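Local structure of copper homeostasis operon regulatory protein (Thermus thermophilus, 3AAI) at the interface of chains A and B. The protein represses transcription as a DNA-binding regulator of the copper-sensitive CsoR family, acting in copper homeostasis and forming a homodimer. Coordinates in Å, arbitrary orientation; residue numbers count along the deposited sequence, not the author numbering. Chains: chain A/B, Copper homeostasis operon regulatory protein.

Contact 1: the interface of chains A and B. Residues chain A 8, 16-17, 20, 62; chain B 30-31, 34, 44.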
# COMPACT_ATOMS: atom_id res chain seq x y z
N LEU A 8 12.70 -0.86 22.73
CA LEU A 8 11.82 0.26 22.38
C LEU A 8 11.72 1.21 23.56
O LEU A 8 11.51 0.80 24.70
CB LEU A 8 10.43 -0.27 22.02
CG LEU A 8 9.35 0.73 21.59
CD1 LEU A 8 9.86 1.59 20.44
CD2 LEU A 8 8.09 -0.03 21.18
N ALA A 16 2.31 4.13 22.42
CA ALA A 16 1.85 3.10 21.50
C ALA A 16 0.68 2.32 22.11
O ALA A 16 -0.28 2.00 21.42
CB ALA A 16 2.99 2.15 21.15
N ARG A 17 0.75 2.03 23.41
CA ARG A 17 -0.34 1.29 24.05
C ARG A 17 -1.62 2.09 24.06
O ARG A 17 -2.71 1.56 23.80
CB ARG A 17 0.02 0.92 25.49
CG ARG A 17 1.12 -0.11 25.65
CD ARG A 17 0.97 -0.81 26.99
NE ARG A 17 -0.22 -1.66 27.01
CZ ARG A 17 -0.82 -2.09 28.11
NH1 ARG A 17 -0.36 -1.75 29.31
NH2 ARG A 17 -1.89 -2.87 28.01
N LEU A 20 -3.00 2.22 20.55
CA LEU A 20 -3.51 0.94 20.11
C LEU A 20 -4.75 0.51 20.87
O LEU A 20 -5.55 -0.28 20.37
CB LEU A 20 -2.41 -0.13 20.20
CG LEU A 20 -1.27 0.09 19.21
CD1 LEU A 20 -0.22 -0.99 19.42
CD2 LEU A 20 -1.81 0.05 17.78
N VAL A 62 6.86 4.33 16.12
CA VAL A 62 7.84 3.33 16.53
C VAL A 62 9.03 3.32 15.57
O VAL A 62 10.18 3.26 16.01
CB VAL A 62 7.19 1.93 16.60
CG1 VAL A 62 8.24 0.87 16.93
CG2 VAL A 62 6.09 1.93 17.67
N ILE B 30 -0.63 -7.55 21.04
CA ILE B 30 0.40 -6.54 20.88
C ILE B 30 0.38 -5.62 22.10
O ILE B 30 1.43 -5.26 22.65
CB ILE B 30 0.17 -5.69 19.60
CG1 ILE B 30 0.16 -6.58 18.36
CG2 ILE B 30 1.25 -4.62 19.47
CD1 ILE B 30 0.01 -5.82 17.05
N LEU B 31 -0.83 -5.24 22.52
CA LEU B 31 -1.02 -4.37 23.68
C LEU B 31 -0.40 -5.01 24.93
O LEU B 31 0.20 -4.32 25.75
CB LEU B 31 -2.50 -4.11 23.93
CG LEU B 31 -3.18 -3.13 22.97
CD1 LEU B 31 -4.69 -3.17 23.15
CD2 LEU B 31 -2.65 -1.72 23.24
N LEU B 34 3.38 -4.93 24.69
CA LEU B 34 3.88 -3.60 24.97
C LEU B 34 3.97 -3.35 26.47
O LEU B 34 4.42 -2.30 26.91
CB LEU B 34 2.99 -2.54 24.31
CG LEU B 34 3.10 -2.43 22.78
CD1 LEU B 34 1.99 -1.52 22.26
CD2 LEU B 34 4.49 -1.88 22.40
N VAL B 44 7.00 -5.19 16.93
CA VAL B 44 5.80 -4.37 16.95
C VAL B 44 5.41 -4.05 15.51
O VAL B 44 4.26 -4.24 15.11
CB VAL B 44 6.04 -3.06 17.73
CG1 VAL B 44 4.78 -2.21 17.73
CG2 VAL B 44 6.46 -3.38 19.15
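A:Arg17 lays its aliphatic stem alongside B:Leu34, the two side chains running antiparallel. CG of A:Arg17 packs 3.4 Å from CB of B:Leu34, and the next methylene, CD, stays over the same leucine. Beyond it the chain bends (chi3 69°), which brings the guanidinium over the last turn of helix 10-33 of chain B. There NE of A:Arg17 lies 3.0 Å from the backbone O of B:Leu31, but its N-H is directed away and makes no hydrogen bond with that oxygen. Any attraction would therefore be electrostatic, between the guanidinium and the carbonyl end of the helix. Cutting A:Arg17 back to an alanine removes the stem beside B:Leu34 and is likely to leave one flank of that leucine uncovered and the carbonyl of B:Leu31 without its positive neighbour.

One turn further along the chain A helix, A:Leu20 uses its stem and its tip on different partners. Its CB is pressed tightly against CD2 of B:Leu31, at 3.4 Å; that methyl also reaches the backbone O of A:Arg17, so B:Leu31 fits against the helix surface between the two residues. The tip of A:Leu20 extends towards B:Leu34 and runs roughly perpendicular to it, with the two CD1 methyls 3.6 Å apart. The same A:Leu20 CD1 meets the branch methyl CG2 of B:Ile30 at 3.9 Å.

Looser aliphatic packing surrounds this core. CB of A:Ala16 approaches CD1 of B:Leu34 at 4.0 Å, and CD2 of A:Leu8 lies 4.2 Å from CD2 of B:Leu34. B:Val44 faces A:Leu8 and A:Val62, extending the apolar layer.

The site lies in the helical bundle of the dimer, where helix 10-34 of chain A, near its start, meets the end of helix 10-33 of chain B and the residue just after it, B:Leu34; helices 41-69 of chain A and 41-71 of chain B supply its far side.

Contact 2: the interface of chains A and B. Residues chain A 41, 44-45; chain B 59, 62-63, 66, 87, 90.
A:Leu45, the residue with most surface buried here, lies side by side with B:Val62, the two side chains pointing opposite ways. CD2 of the leucine touches CG1 of the valine at 3.6 Å and also rests on the backbone O of B:Gly59, where the missing side chain probably allows the close approach. CG1 of B:Val62, anti to its own backbone N (chi1 172°), faces A:Leu45 and the carbonyl O of A:Cys41, while CG2 meets CG1 of A:Val44 at 3.8 Å. A:Cys41 belongs to the same tight part, its CB 3.4 Å from ND1 of the B:His66 imidazole. The thiol sulfur SG of A:Cys41 is 4.2 Å from ND1 of B:His66, near but not bonded to it. Here helix 41-69 of chain A meets helix 41-71 of chain B.

The packing is looser towards helix 84-90 of chain B. CD1 of A:Leu45 is 4.1 Å from CD1 of B:Leu87, and CB of B:Ala90 stands 4.4 Å from CB of A:Leu45, so this short helix covers the leucine only lightly.

In the CsoR family a cysteine and a histidine at such positions, one from each subunit, bind copper(I). The site thus joins the dimer core to the probable metal-sensing centre, with the apolar packing holding the two ligand-bearing helices together.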
# COMPACT_ATOMS: atom_id res chain seq x y z
N CYS A 41 -21.91 -0.93 3.65
CA CYS A 41 -20.61 -1.31 3.11
C CYS A 41 -19.58 -0.18 3.02
O CYS A 41 -18.44 -0.35 3.44
CB CYS A 41 -20.78 -1.93 1.72
SG CYS A 41 -21.53 -3.56 1.75
N VAL A 44 -18.38 0.87 6.41
CA VAL A 44 -17.51 -0.16 6.94
C VAL A 44 -16.13 -0.05 6.29
O VAL A 44 -15.10 -0.20 6.97
CB VAL A 44 -18.08 -1.58 6.70
CG1 VAL A 44 -17.02 -2.64 7.00
CG2 VAL A 44 -19.28 -1.80 7.60
N LEU A 45 -16.09 0.20 4.98
CA LEU A 45 -14.81 0.34 4.28
C LEU A 45 -14.06 1.55 4.84
O LEU A 45 -12.85 1.50 5.04
CB LEU A 45 -15.02 0.51 2.77
CG LEU A 45 -15.56 -0.71 2.03
CD1 LEU A 45 -15.67 -0.39 0.54
CD2 LEU A 45 -14.64 -1.91 2.26
N GLY B 59 -11.87 -6.02 4.23
CA GLY B 59 -12.28 -4.96 3.33
C GLY B 59 -12.53 -5.52 1.94
O GLY B 59 -13.50 -5.15 1.28
N VAL B 62 -15.84 -7.02 2.06
CA VAL B 62 -16.89 -6.02 2.08
C VAL B 62 -17.02 -5.36 0.72
O VAL B 62 -18.12 -5.07 0.26
CB VAL B 62 -16.61 -4.95 3.15
CG1 VAL B 62 -17.61 -3.81 3.02
CG2 VAL B 62 -16.70 -5.57 4.54
N LEU B 63 -15.88 -5.11 0.07
CA LEU B 63 -15.89 -4.48 -1.24
C LEU B 63 -16.53 -5.41 -2.28
O LEU B 63 -17.35 -4.99 -3.08
CB LEU B 63 -14.47 -4.12 -1.68
CG LEU B 63 -14.36 -3.57 -3.11
CD1 LEU B 63 -15.16 -2.28 -3.24
CD2 LEU B 63 -12.90 -3.33 -3.46
N HIS B 66 -20.14 -5.31 -1.83
CA HIS B 66 -20.67 -4.02 -2.24
C HIS B 66 -20.76 -3.97 -3.76
O HIS B 66 -21.78 -3.56 -4.31
CB HIS B 66 -19.76 -2.90 -1.75
CG HIS B 66 -20.25 -1.53 -2.11
ND1 HIS B 66 -21.35 -0.95 -1.51
CD2 HIS B 66 -19.80 -0.63 -3.01
CE1 HIS B 66 -21.55 0.25 -2.03
NE2 HIS B 66 -20.62 0.47 -2.94
N LEU B 87 -17.67 5.37 -3.53
CA LEU B 87 -16.78 4.20 -3.47
C LEU B 87 -15.33 4.62 -3.62
O LEU B 87 -14.48 4.25 -2.81
CB LEU B 87 -17.13 3.18 -4.56
CG LEU B 87 -16.25 1.93 -4.51
CD1 LEU B 87 -16.42 1.22 -3.18
CD2 LEU B 87 -16.62 0.99 -5.65
N ALA B 90 -14.03 6.18 -0.71
CA ALA B 90 -13.68 5.23 0.34
C ALA B 90 -12.41 4.43 0.04
O ALA B 90 -11.71 4.01 0.96
CB ALA B 90 -14.84 4.27 0.58

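Contact 1 and contact 2 lie about 28 Å apart, measured between the centres of their C-alpha atoms, along the same dimer. Both draw on helix 41-69 of chain A and helix 41-71 of chain B, and the two-fold symmetry ties them closely: the B:Val44 and A:Val62 pair at the margin of contact 1 is the twin of the A:Val44 and B:Val62 pair in contact 2. The symmetry copy of contact 2 therefore adjoins contact 1, and the apolar layers merge. If copper binding shifted these helices, the movement could be passed on to helices 10-34 and 10-33; the structure alone does not show it.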